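Local coordinates for probable glutathione S-transferase GSTU1 (Oryza sativa, PDB 1OYJ), which conjugates reduced glutathione to a wide range of hydrophobic electrophiles, a tau-class transferase reaction used in herbicide detoxification, at residues A[22-27]-A[74-79]; A[47-52]-A[58-63]; A[171-176]-A[195-200]. All coordinates share one frame; numbering follows the deposited sequence.

Contact 1. Residues A[22-27]-A[74-79]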
ATOM      1  N   ARG A  22       3.476 -16.730   5.122  1.00 18.54           N
ATOM      2  CA  ARG A  22       3.588 -18.059   5.804  1.00 20.66           C
ATOM      3  C   ARG A  22       2.706 -18.134   7.085  1.00 19.64           C
ATOM      4  O   ARG A  22       1.998 -19.167   7.294  1.00 20.11           O
ATOM      5  CB  ARG A  22       5.038 -18.461   6.206  1.00 19.86           C
ATOM      6  CG  ARG A  22       5.991 -18.645   4.939  1.00 23.00           C
ATOM      7  CD  ARG A  22       7.505 -18.720   5.242  1.00 24.59           C
ATOM      8  NE  ARG A  22       8.273 -17.727   4.562  1.00 24.90           N
ATOM      9  CZ  ARG A  22       9.518 -17.447   4.852  1.00 25.60           C
ATOM     10  NH1 ARG A  22      10.128 -16.481   4.211  1.00 26.38           N
ATOM     11  NH2 ARG A  22      10.130 -18.084   5.829  1.00 24.84           N
ATOM     12  N   ILE A  23       2.836 -17.126   7.942  1.00 17.77           N
ATOM     13  CA  ILE A  23       2.067 -17.080   9.206  1.00 19.13           C
ATOM     14  C   ILE A  23       0.576 -17.061   8.930  1.00 19.94           C
ATOM     15  O   ILE A  23      -0.177 -17.727   9.593  1.00 22.77           O
ATOM     16  CB  ILE A  23       2.527 -15.861  10.009  1.00 17.78           C
ATOM     17  CG1 ILE A  23       3.956 -16.139  10.509  1.00 16.66           C
ATOM     18  CG2 ILE A  23       1.615 -15.487  11.155  1.00 18.84           C
ATOM     19  CD1 ILE A  23       4.629 -14.801  10.958  1.00 19.90           C
ATOM     20  N   ALA A  24       0.156 -16.270   7.922  1.00 20.78           N
ATOM     21  CA  ALA A  24      -1.261 -16.160   7.603  1.00 19.67           C
ATOM     22  C   ALA A  24      -1.875 -17.470   7.101  1.00 20.76           C
ATOM     23  O   ALA A  24      -2.971 -17.877   7.549  1.00 20.99           O
ATOM     24  CB  ALA A  24      -1.484 -15.040   6.662  1.00 20.34           C
ATOM     25  N   MET A  25      -1.150 -18.181   6.245  1.00 20.13           N
ATOM     26  CA  MET A  25      -1.568 -19.505   5.858  1.00 20.97           C
ATOM     27  C   MET A  25      -1.581 -20.481   7.033  1.00 21.28           C
ATOM     28  O   MET A  25      -2.558 -21.201   7.234  1.00 23.27           O
ATOM     29  CB  MET A  25      -0.694 -20.006   4.681  1.00 19.98           C
ATOM     30  CG  MET A  25      -1.104 -19.307   3.395  1.00 22.87           C
ATOM     31  SD  MET A  25      -0.298 -19.860   1.888  1.00 24.75           S
ATOM     32  CE  MET A  25       1.405 -19.266   2.048  1.00 23.84           C
ATOM     33  N   ALA A  26      -0.527 -20.494   7.841  1.00 22.54           N
ATOM     34  CA  ALA A  26      -0.539 -21.305   9.033  1.00 22.60           C
ATOM     35  C   ALA A  26      -1.736 -20.999   9.901  1.00 22.46           C
ATOM     36  O   ALA A  26      -2.427 -21.930  10.400  1.00 24.23           O
ATOM     37  CB  ALA A  26       0.729 -21.130   9.811  1.00 22.01           C
ATOM     38  N   GLU A  27      -1.994 -19.741  10.127  1.00 23.00           N
ATOM     39  CA  GLU A  27      -3.151 -19.318  10.978  1.00 21.64           C
ATOM     40  C   GLU A  27      -4.441 -19.845  10.436  1.00 22.44           C
ATOM     41  O   GLU A  27      -5.372 -20.120  11.208  1.00 19.48           O
ATOM     42  CB  GLU A  27      -3.287 -17.798  11.118  1.00 22.70           C
ATOM     43  CG  GLU A  27      -2.333 -17.152  12.107  1.00 22.35           C
ATOM     44  CD  GLU A  27      -2.613 -17.600  13.508  1.00 29.89           C
ATOM     45  OE1 GLU A  27      -3.670 -17.270  14.053  1.00 28.94           O
ATOM     46  OE2 GLU A  27      -1.767 -18.286  14.044  1.00 29.49           O
ATOM     47  N   GLN A  74      -4.667  -9.985   2.128  1.00 20.50           N
ATOM     48  CA  GLN A  74      -6.073  -9.719   1.901  1.00 21.13           C
ATOM     49  C   GLN A  74      -6.715 -10.755   1.020  1.00 21.58           C
ATOM     50  O   GLN A  74      -7.896 -11.188   1.235  1.00 18.56           O
ATOM     51  CB  GLN A  74      -6.216  -8.331   1.335  1.00 21.96           C
ATOM     52  CG  GLN A  74      -5.957  -7.297   2.414  1.00 23.14           C
ATOM     53  CD  GLN A  74      -6.159  -5.904   1.881  1.00 27.96           C
ATOM     54  OE1 GLN A  74      -7.225  -5.363   1.994  1.00 25.50           O
ATOM     55  NE2 GLN A  74      -5.125  -5.343   1.298  1.00 26.26           N
ATOM     56  N   TYR A  75      -5.891 -11.270   0.119  1.00 21.72           N
ATOM     57  CA  TYR A  75      -6.342 -12.339  -0.755  1.00 23.19           C
ATOM     58  C   TYR A  75      -6.687 -13.604   0.031  1.00 23.66           C
ATOM     59  O   TYR A  75      -7.708 -14.278  -0.238  1.00 23.84           O
ATOM     60  CB  TYR A  75      -5.351 -12.580  -1.916  1.00 22.61           C
ATOM     61  CG  TYR A  75      -5.735 -13.706  -2.879  1.00 23.04           C
ATOM     62  CD1 TYR A  75      -6.740 -13.528  -3.817  1.00 25.76           C
ATOM     63  CD2 TYR A  75      -5.155 -14.973  -2.775  1.00 23.11           C
ATOM     64  CE1 TYR A  75      -7.110 -14.579  -4.683  1.00 26.89           C
ATOM     65  CE2 TYR A  75      -5.525 -16.013  -3.611  1.00 21.56           C
ATOM     66  CZ  TYR A  75      -6.492 -15.815  -4.563  1.00 25.75           C
ATOM     67  OH  TYR A  75      -6.824 -16.856  -5.390  1.00 25.03           O
ATOM     68  N   LEU A  76      -5.853 -13.944   0.993  1.00 23.34           N
ATOM     69  CA  LEU A  76      -6.066 -15.124   1.809  1.00 23.20           C
ATOM     70  C   LEU A  76      -7.396 -15.008   2.592  1.00 24.34           C
ATOM     71  O   LEU A  76      -7.999 -16.052   2.906  1.00 26.75           O
ATOM     72  CB  LEU A  76      -4.903 -15.402   2.716  1.00 21.65           C
ATOM     73  CG  LEU A  76      -3.618 -15.768   1.986  1.00 24.68           C
ATOM     74  CD1 LEU A  76      -2.433 -15.858   3.033  1.00 24.41           C
ATOM     75  CD2 LEU A  76      -3.823 -17.062   1.285  1.00 26.85           C
ATOM     76  N   ASP A  77      -7.852 -13.801   2.938  1.00 23.24           N
ATOM     77  CA  ASP A  77      -9.194 -13.671   3.491  1.00 24.05           C
ATOM     78  C   ASP A  77     -10.217 -13.833   2.334  1.00 25.22           C
ATOM     79  O   ASP A  77     -11.185 -14.631   2.438  1.00 23.69           O
ATOM     80  CB  ASP A  77      -9.489 -12.299   4.051  1.00 24.65           C
ATOM     81  CG  ASP A  77      -9.098 -12.130   5.511  1.00 26.01           C
ATOM     82  OD1 ASP A  77      -8.611 -13.115   6.165  1.00 25.41           O
ATOM     83  OD2 ASP A  77      -9.279 -11.019   6.060  1.00 25.48           O
ATOM     84  N   ASP A  78     -10.010 -13.093   1.240  1.00 23.08           N
ATOM     85  CA  ASP A  78     -11.051 -13.042   0.202  1.00 24.56           C
ATOM     86  C   ASP A  78     -11.266 -14.381  -0.422  1.00 25.04           C
ATOM     87  O   ASP A  78     -12.389 -14.774  -0.700  1.00 25.89           O
ATOM     88  CB  ASP A  78     -10.747 -12.031  -0.920  1.00 24.95           C
ATOM     89  CG  ASP A  78     -10.845 -10.583  -0.477  1.00 25.73           C
ATOM     90  OD1 ASP A  78     -10.262  -9.739  -1.210  1.00 24.04           O
ATOM     91  OD2 ASP A  78     -11.474 -10.207   0.555  1.00 23.64           O
ATOM     92  N   ALA A  79     -10.178 -15.081  -0.679  1.00 25.45           N
ATOM     93  CA  ALA A  79     -10.270 -16.355  -1.377  1.00 26.58           C
ATOM     94  C   ALA A  79     -10.628 -17.523  -0.490  1.00 26.70           C
ATOM     95  O   ALA A  79     -11.057 -18.529  -1.000  1.00 28.93           O
ATOM     96  CB  ALA A  79      -9.005 -16.616  -2.085  1.00 26.95           C
TER
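The backbone O of Leu76, whose side chain packs on Ala24 and Met25, accepts a hydrogen bond from NZ of Lys28, the residue just after 22-27. The same ammonium group forms a salt bridge with Asp77 OD1, and OD1 is held a second time by the backbone N of Leu86, so one lysine links the last turn of helix 16-28 to Leu76 and Asp77 beside the apolar contact. That contact is small and rests on a single branch of Leu76. With chi2 near 180° (173°), CD1 is carried outward from the helix, where it meets Met25 CG at 3.7 Å and Ala24 CB at 3.8 Å. The other branch, Leu76 CD2, stands farther back, 4.1 Å from Met25 CG. Helices 16-28 and 69-79 belong to the thioredoxin-like N-terminal domain of the glutathione transferases, in which the first and third helices share one face of the mixed sheet. Met25 runs nearly at right angles to the leucine. Its chain is extended as far as SD, and the bend at chi3 (-71°) swings only CE off that line; the side chain also touches Leu9 of strand 7-11 and Phe32. The two backbones come nearest at Met25 CA and Leu76 CA, 7.5 Å apart. On the outer side of helix 69-79, Asp78 OD1 forms salt bridges with Arg101 and Arg105 of the second subunit.

Contact 2. Residues A[47-52]-A[58-63]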
ATOM      1  N   LEU A  47      10.354 -14.833 -12.221  1.00 21.51           N
ATOM      2  CA  LEU A  47      10.410 -13.726 -13.150  1.00 22.46           C
ATOM      3  C   LEU A  47       9.171 -13.634 -13.999  1.00 22.75           C
ATOM      4  O   LEU A  47       8.757 -12.495 -14.369  1.00 22.08           O
ATOM      5  CB  LEU A  47      11.633 -13.844 -14.040  1.00 22.19           C
ATOM      6  CG  LEU A  47      12.917 -13.685 -13.248  1.00 24.08           C
ATOM      7  CD1 LEU A  47      14.072 -13.969 -14.231  1.00 28.04           C
ATOM      8  CD2 LEU A  47      13.030 -12.343 -12.650  1.00 24.25           C
ATOM      9  N   ARG A  48       8.578 -14.783 -14.324  1.00 22.46           N
ATOM     10  CA  ARG A  48       7.306 -14.764 -15.063  1.00 25.02           C
ATOM     11  C   ARG A  48       6.094 -14.422 -14.272  1.00 26.47           C
ATOM     12  O   ARG A  48       5.139 -13.884 -14.849  1.00 25.23           O
ATOM     13  CB  ARG A  48       6.922 -16.135 -15.625  1.00 27.14           C
ATOM     14  CG  ARG A  48       7.660 -16.515 -16.882  1.00 30.27           C
ATOM     15  CD  ARG A  48       7.169 -17.850 -17.578  1.00 36.52           C
ATOM     16  NE  ARG A  48       7.431 -19.092 -16.822  1.00 39.26           N
ATOM     17  CZ  ARG A  48       6.488 -19.836 -16.207  1.00 39.51           C
ATOM     18  NH1 ARG A  48       5.197 -19.472 -16.252  1.00 38.70           N
ATOM     19  NH2 ARG A  48       6.841 -20.955 -15.562  1.00 36.55           N
ATOM     20  N   SER A  49       6.085 -14.848 -13.001  1.00 25.22           N
ATOM     21  CA  SER A  49       4.934 -14.738 -12.102  1.00 25.15           C
ATOM     22  C   SER A  49       4.813 -13.365 -11.558  1.00 24.41           C
ATOM     23  O   SER A  49       3.715 -12.943 -11.391  1.00 23.87           O
ATOM     24  CB  SER A  49       5.049 -15.736 -10.928  1.00 24.80           C
ATOM     25  OG  SER A  49       5.132 -17.073 -11.396  1.00 25.95           O
ATOM     26  N   ASN A  50       5.935 -12.657 -11.326  1.00 23.11           N
ATOM     27  CA  ASN A  50       5.930 -11.247 -10.885  1.00 23.55           C
ATOM     28  C   ASN A  50       6.853 -10.401 -11.807  1.00 19.71           C
ATOM     29  O   ASN A  50       7.849  -9.900 -11.342  1.00 20.54           O
ATOM     30  CB  ASN A  50       6.428 -11.183  -9.407  1.00 22.63           C
ATOM     31  CG  ASN A  50       6.393  -9.785  -8.813  1.00 25.85           C
ATOM     32  OD1 ASN A  50       5.881  -8.876  -9.394  1.00 23.11           O
ATOM     33  ND2 ASN A  50       6.967  -9.623  -7.614  1.00 25.67           N
ATOM     34  N   PRO A  51       6.499 -10.189 -13.073  1.00 22.51           N
ATOM     35  CA  PRO A  51       7.396  -9.488 -14.032  1.00 21.64           C
ATOM     36  C   PRO A  51       7.547  -8.056 -13.726  1.00 21.61           C
ATOM     37  O   PRO A  51       8.525  -7.473 -14.064  1.00 20.40           O
ATOM     38  CB  PRO A  51       6.745  -9.708 -15.410  1.00 21.70           C
ATOM     39  CG  PRO A  51       5.299 -10.149 -15.082  1.00 24.38           C
ATOM     40  CD  PRO A  51       5.258 -10.655 -13.716  1.00 20.54           C
ATOM     41  N   VAL A  52       6.589  -7.492 -12.984  1.00 22.91           N
ATOM     42  CA  VAL A  52       6.641  -6.104 -12.717  1.00 22.96           C
ATOM     43  C   VAL A  52       7.704  -5.796 -11.681  1.00 23.08           C
ATOM     44  O   VAL A  52       8.541  -4.925 -11.879  1.00 22.22           O
ATOM     45  CB  VAL A  52       5.181  -5.531 -12.372  1.00 24.00           C
ATOM     46  CG1 VAL A  52       5.236  -4.129 -12.110  1.00 26.14           C
ATOM     47  CG2 VAL A  52       4.198  -5.780 -13.530  1.00 22.82           C
ATOM     48  N   VAL A  58       5.693 -14.436  -3.658  1.00 22.40           N
ATOM     49  CA  VAL A  58       4.711 -14.623  -4.657  1.00 21.23           C
ATOM     50  C   VAL A  58       3.951 -15.810  -4.282  1.00 22.42           C
ATOM     51  O   VAL A  58       4.530 -16.927  -4.077  1.00 22.37           O
ATOM     52  CB  VAL A  58       5.341 -14.899  -6.130  1.00 20.92           C
ATOM     53  CG1 VAL A  58       4.187 -15.120  -7.144  1.00 19.27           C
ATOM     54  CG2 VAL A  58       6.137 -13.746  -6.552  1.00 21.14           C
ATOM     55  N   LEU A  59       2.648 -15.649  -4.275  1.00 21.13           N
ATOM     56  CA  LEU A  59       1.780 -16.751  -3.981  1.00 21.28           C
ATOM     57  C   LEU A  59       1.127 -17.209  -5.238  1.00 23.01           C
ATOM     58  O   LEU A  59       0.596 -16.380  -5.944  1.00 22.53           O
ATOM     59  CB  LEU A  59       0.610 -16.309  -3.121  1.00 21.44           C
ATOM     60  CG  LEU A  59      -0.305 -17.511  -2.804  1.00 23.85           C
ATOM     61  CD1 LEU A  59       0.478 -18.356  -1.794  1.00 26.71           C
ATOM     62  CD2 LEU A  59      -1.580 -17.098  -2.137  1.00 27.18           C
ATOM     63  N   LEU A  60       1.226 -18.500  -5.554  1.00 24.00           N
ATOM     64  CA  LEU A  60       0.551 -19.047  -6.717  1.00 25.65           C
ATOM     65  C   LEU A  60      -0.586 -19.939  -6.230  1.00 23.88           C
ATOM     66  O   LEU A  60      -0.381 -20.921  -5.469  1.00 24.20           O
ATOM     67  CB  LEU A  60       1.548 -19.812  -7.616  1.00 25.53           C
ATOM     68  CG  LEU A  60       2.547 -18.826  -8.248  1.00 30.98           C
ATOM     69  CD1 LEU A  60       3.908 -19.400  -8.234  1.00 36.46           C
ATOM     70  CD2 LEU A  60       2.199 -18.460  -9.645  1.00 33.37           C
ATOM     71  N   HIS A  61      -1.780 -19.617  -6.668  1.00 24.14           N
ATOM     72  CA  HIS A  61      -2.995 -20.337  -6.306  1.00 23.41           C
ATOM     73  C   HIS A  61      -3.512 -20.897  -7.616  1.00 25.03           C
ATOM     74  O   HIS A  61      -3.816 -20.159  -8.556  1.00 25.28           O
ATOM     75  CB  HIS A  61      -3.986 -19.397  -5.623  1.00 24.55           C
ATOM     76  CG  HIS A  61      -5.202 -20.066  -5.070  1.00 26.36           C
ATOM     77  ND1 HIS A  61      -6.394 -19.394  -4.862  1.00 29.37           N
ATOM     78  CD2 HIS A  61      -5.435 -21.362  -4.731  1.00 28.57           C
ATOM     79  CE1 HIS A  61      -7.309 -20.246  -4.422  1.00 29.38           C
ATOM     80  NE2 HIS A  61      -6.758 -21.450  -4.342  1.00 29.66           N
ATOM     81  N   ALA A  62      -3.453 -22.225  -7.705  1.00 26.21           N
ATOM     82  CA  ALA A  62      -3.706 -22.966  -8.932  1.00 26.20           C
ATOM     83  C   ALA A  62      -2.995 -22.319 -10.106  1.00 27.27           C
ATOM     84  O   ALA A  62      -3.585 -22.148 -11.178  1.00 26.44           O
ATOM     85  CB  ALA A  62      -5.150 -23.070  -9.215  1.00 26.39           C
ATOM     86  N   GLY A  63      -1.725 -21.978  -9.933  1.00 27.39           N
ATOM     87  CA  GLY A  63      -0.964 -21.402 -11.040  1.00 28.54           C
ATOM     88  C   GLY A  63      -1.147 -19.898 -11.335  1.00 28.64           C
ATOM     89  O   GLY A  63      -0.461 -19.352 -12.197  1.00 29.98           O
TER
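Val58 opens the strand by straddling the end of helix 44-49, one methyl against each of two consecutive residues, Ser49 and Asn50. Its CG1, anti to the backbone N, lies 3.9 Å from Ser49 CB, while CG2 reaches Asn50 CB at 3.8 Å. Asn50 is where the chain leaves the helical conformation, and it presents its aliphatic CB to the valine while its amide turns back into its own loop. With CG anti to the backbone N (chi1 -177°), the amide is placed so that ND2 donates to Lys55 O and OD1 accepts from His53 N, two bonds that fix its rotation and brace the loop leading to Ile56 and Pro57, both of which line the glutathione pocket. Leu59 points to the other side of the sheet, where helix 69-79 lies. The two sides of the strand thus face different helices, as in the thioredoxin-like domain, whose sheet lies between helices; strand 58-61 is an inner strand, running antiparallel to both neighbours, 7-11 and 64-67. Leu60 returns to the helix 44-49 side. Its CD2 approaches Ser49 OG at 3.7 Å, and Leu60 CD1 is 4.1 Å from the same OG atom, a van der Waals contact; the hydroxyl itself is hydrogen-bonded to Leu45 O one turn earlier in its helix. His61 faces away again, its ND1 bonded to Tyr75 OH. Ala62 and Gly63, both with positive phi (45° and 81°), form a type I' turn that joins the strand to 64-67 in a tight beta hairpin.

Contact 3. Residues A[171-176]-A[195-200]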
ATOM      1  N   PRO A 171       6.781 -10.313  11.794  1.00 16.61           N
ATOM      2  CA  PRO A 171       8.104 -10.746  11.343  1.00 17.49           C
ATOM      3  C   PRO A 171       9.242  -9.808  11.723  1.00 17.77           C
ATOM      4  O   PRO A 171      10.359 -10.255  11.997  1.00 17.75           O
ATOM      5  CB  PRO A 171       7.956 -10.920   9.840  1.00 19.34           C
ATOM      6  CG  PRO A 171       6.421 -11.109   9.644  1.00 18.49           C
ATOM      7  CD  PRO A 171       5.816 -10.215  10.679  1.00 16.32           C
ATOM      8  N   PHE A 172       8.956  -8.531  11.855  1.00 16.73           N
ATOM      9  CA  PHE A 172       9.988  -7.627  12.209  1.00 18.29           C
ATOM     10  C   PHE A 172      10.410  -7.757  13.676  1.00 18.79           C
ATOM     11  O   PHE A 172      11.484  -7.283  14.039  1.00 18.46           O
ATOM     12  CB  PHE A 172       9.568  -6.180  11.848  1.00 19.39           C
ATOM     13  CG  PHE A 172       9.417  -5.959  10.390  1.00 19.92           C
ATOM     14  CD1 PHE A 172       8.163  -5.996   9.759  1.00 19.94           C
ATOM     15  CD2 PHE A 172      10.525  -5.764   9.606  1.00 20.57           C
ATOM     16  CE1 PHE A 172       8.124  -5.808   8.388  1.00 20.88           C
ATOM     17  CE2 PHE A 172      10.416  -5.610   8.289  1.00 16.42           C
ATOM     18  CZ  PHE A 172       9.245  -5.628   7.681  1.00 18.26           C
ATOM     19  N   THR A 173       9.577  -8.428  14.484  1.00 18.07           N
ATOM     20  CA  THR A 173       9.992  -8.674  15.877  1.00 17.84           C
ATOM     21  C   THR A 173      11.308  -9.510  15.893  1.00 19.23           C
ATOM     22  O   THR A 173      12.095  -9.422  16.817  1.00 18.52           O
ATOM     23  CB  THR A 173       8.957  -9.346  16.709  1.00 18.44           C
ATOM     24  OG1 THR A 173       8.675 -10.702  16.251  1.00 15.00           O
ATOM     25  CG2 THR A 173       7.671  -8.532  16.721  1.00 21.59           C
ATOM     26  N   ALA A 174      11.551 -10.291  14.842  1.00 17.66           N
ATOM     27  CA  ALA A 174      12.776 -11.027  14.769  1.00 18.68           C
ATOM     28  C   ALA A 174      14.039 -10.169  14.472  1.00 18.42           C
ATOM     29  O   ALA A 174      15.150 -10.671  14.640  1.00 17.88           O
ATOM     30  CB  ALA A 174      12.705 -12.106  13.733  1.00 19.81           C
ATOM     31  N   TRP A 175      13.819  -8.940  14.044  1.00 18.27           N
ATOM     32  CA  TRP A 175      14.851  -7.962  13.778  1.00 17.71           C
ATOM     33  C   TRP A 175      14.999  -6.997  14.923  1.00 19.48           C
ATOM     34  O   TRP A 175      15.891  -6.140  14.878  1.00 21.40           O
ATOM     35  CB  TRP A 175      14.505  -7.211  12.474  1.00 19.20           C
ATOM     36  CG  TRP A 175      14.348  -8.085  11.283  1.00 16.73           C
ATOM     37  CD1 TRP A 175      13.436  -8.996  11.091  1.00 19.63           C
ATOM     38  CD2 TRP A 175      15.182  -8.123  10.116  1.00 21.41           C
ATOM     39  NE1 TRP A 175      13.594  -9.607   9.876  1.00 16.92           N
ATOM     40  CE2 TRP A 175      14.668  -9.078   9.261  1.00 19.40           C
ATOM     41  CE3 TRP A 175      16.294  -7.436   9.712  1.00 22.26           C
ATOM     42  CZ2 TRP A 175      15.220  -9.352   8.015  1.00 23.36           C
ATOM     43  CZ3 TRP A 175      16.856  -7.767   8.502  1.00 21.39           C
ATOM     44  CH2 TRP A 175      16.309  -8.677   7.676  1.00 21.36           C
ATOM     45  N   PHE A 176      14.162  -7.084  15.959  1.00 18.69           N
ATOM     46  CA  PHE A 176      14.232  -6.063  17.008  1.00 20.37           C
ATOM     47  C   PHE A 176      15.657  -6.044  17.633  1.00 19.99           C
ATOM     48  O   PHE A 176      16.259  -5.004  17.843  1.00 19.10           O
ATOM     49  CB  PHE A 176      13.178  -6.225  18.103  1.00 21.95           C
ATOM     50  CG  PHE A 176      11.780  -5.717  17.726  1.00 20.93           C
ATOM     51  CD1 PHE A 176      11.507  -5.194  16.472  1.00 19.67           C
ATOM     52  CD2 PHE A 176      10.742  -5.840  18.640  1.00 22.85           C
ATOM     53  CE1 PHE A 176      10.251  -4.789  16.145  1.00 22.20           C
ATOM     54  CE2 PHE A 176       9.459  -5.342  18.275  1.00 20.43           C
ATOM     55  CZ  PHE A 176       9.239  -4.884  17.062  1.00 21.34           C
ATOM     56  N   ALA A 195       7.219  -4.538  23.203  1.00 18.91           N
ATOM     57  CA  ALA A 195       8.040  -5.676  23.538  1.00 20.31           C
ATOM     58  C   ALA A 195       7.211  -6.858  24.111  1.00 19.21           C
ATOM     59  O   ALA A 195       7.458  -7.988  23.770  1.00 18.45           O
ATOM     60  CB  ALA A 195       9.151  -5.248  24.538  1.00 20.46           C
ATOM     61  N   ALA A 196       6.209  -6.531  24.937  1.00 17.89           N
ATOM     62  CA  ALA A 196       5.325  -7.502  25.537  1.00 17.56           C
ATOM     63  C   ALA A 196       4.479  -8.115  24.440  1.00 17.73           C
ATOM     64  O   ALA A 196       4.304  -9.331  24.417  1.00 16.11           O
ATOM     65  CB  ALA A 196       4.396  -6.805  26.574  1.00 16.89           C
ATOM     66  N   TRP A 197       4.009  -7.260  23.527  1.00 15.43           N
ATOM     67  CA  TRP A 197       3.269  -7.771  22.363  1.00 17.39           C
ATOM     68  C   TRP A 197       4.158  -8.752  21.540  1.00 15.81           C
ATOM     69  O   TRP A 197       3.687  -9.860  21.154  1.00 15.56           O
ATOM     70  CB  TRP A 197       2.730  -6.642  21.476  1.00 16.96           C
ATOM     71  CG  TRP A 197       2.215  -7.065  20.157  1.00 17.81           C
ATOM     72  CD1 TRP A 197       0.961  -7.464  19.835  1.00 18.85           C
ATOM     73  CD2 TRP A 197       2.956  -7.101  18.962  1.00 16.10           C
ATOM     74  NE1 TRP A 197       0.914  -7.796  18.506  1.00 18.17           N
ATOM     75  CE2 TRP A 197       2.112  -7.519  17.949  1.00 16.04           C
ATOM     76  CE3 TRP A 197       4.244  -6.724  18.647  1.00 15.95           C
ATOM     77  CZ2 TRP A 197       2.535  -7.702  16.655  1.00 19.33           C
ATOM     78  CZ3 TRP A 197       4.653  -6.822  17.388  1.00 19.70           C
ATOM     79  CH2 TRP A 197       3.798  -7.310  16.372  1.00 19.41           C
ATOM     80  N   ALA A 198       5.415  -8.382  21.336  1.00 16.36           N
ATOM     81  CA  ALA A 198       6.312  -9.265  20.564  1.00 17.89           C
ATOM     82  C   ALA A 198       6.486 -10.617  21.311  1.00 17.30           C
ATOM     83  O   ALA A 198       6.422 -11.688  20.727  1.00 15.92           O
ATOM     84  CB  ALA A 198       7.662  -8.582  20.296  1.00 17.71           C
ATOM     85  N   ARG A 199       6.560 -10.583  22.653  1.00 17.39           N
ATOM     86  CA  ARG A 199       6.740 -11.850  23.415  1.00 19.47           C
ATOM     87  C   ARG A 199       5.466 -12.726  23.306  1.00 19.99           C
ATOM     88  O   ARG A 199       5.526 -13.943  23.114  1.00 21.81           O
ATOM     89  CB  ARG A 199       7.067 -11.584  24.893  1.00 19.49           C
ATOM     90  CG  ARG A 199       8.450 -11.117  25.140  1.00 20.32           C
ATOM     91  CD  ARG A 199       8.825 -11.012  26.591  1.00 22.33           C
ATOM     92  NE  ARG A 199       7.911 -10.211  27.411  1.00 23.79           N
ATOM     93  CZ  ARG A 199       8.047  -8.910  27.627  1.00 20.75           C
ATOM     94  NH1 ARG A 199       9.004  -8.232  27.046  1.00 21.49           N
ATOM     95  NH2 ARG A 199       7.228  -8.283  28.426  1.00 23.45           N
ATOM     96  N   ARG A 200       4.301 -12.097  23.409  1.00 20.38           N
ATOM     97  CA  ARG A 200       2.991 -12.795  23.290  1.00 21.34           C
ATOM     98  C   ARG A 200       2.884 -13.468  21.885  1.00 21.75           C
ATOM     99  O   ARG A 200       2.659 -14.636  21.745  1.00 19.46           O
ATOM    100  CB  ARG A 200       1.904 -11.718  23.439  1.00 21.75           C
ATOM    101  CG  ARG A 200       0.395 -12.027  23.223  1.00 29.11           C
ATOM    102  CD  ARG A 200      -0.548 -10.798  23.758  1.00 36.94           C
ATOM    103  NE  ARG A 200       0.084 -10.073  24.850  1.00 33.04           N
ATOM    104  CZ  ARG A 200       0.445  -8.787  24.891  1.00 30.70           C
ATOM    105  NH1 ARG A 200       0.117  -7.891  23.983  1.00 25.53           N
ATOM    106  NH2 ARG A 200       1.081  -8.359  25.989  1.00 33.73           N
TER
HETATM  107  O   HOH W   1       7.317 -12.428  18.175  1.00 28.70           O
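Thr173 sets its side chain against Trp197 and Ala198 in the all-helical C-terminal domain of the transferase fold, where the link between helices 164-169 and 176-183 meets helix 192-201. Thr173 CB lies 3.9 Å from Ala198 CB, a methyl that Phe176, one face of whose ring lies over Thr173 CA, meets more loosely, with Phe176 CE2 4.2 Å from Ala198 CB. Beyond CB the threonine forks. The methyl branch, CG2, enters the angle between two partners, 3.6 Å from Ala198 CB and 3.5 Å from Trp197 CZ3, the side chains of Thr173 and Trp197 crossing at about a right angle; the indole is held in turn by NE1, bonded to Asp166 OD1 of helix 164-169, and by an edge-to-face meeting with Phe154. The remaining branch of Thr173 is polar: chi1 of 66° puts OG1 between the backbone N and the carbonyl carbon, where it is bonded to Val170 O. A water also donates to Thr173 OG1 at 2.9 Å, and the other proton of this water goes to Ala198 O at 2.8 Å.

From the N terminus the chain first passes 22-27 in helix 16-28, and the loop that contact 1 will close runs through most of the sheet. Within it lies contact 2, a much shorter closure in which 58-63 comes back on 47-52 after five intervening residues. Contact 1 then closes at 74-79. The two contacts occupy opposite faces of the sheet and are joined through strand 58-61: Leu59 packs on Met25, Tyr75 and Leu76. Contact 3 follows in series in the C-terminal domain, closing a mostly helical loop and joining the link before helix 176-183 to helix 192-201. Its centre is about 20 Å from that of contact 1 and about 30 Å from that of contact 2.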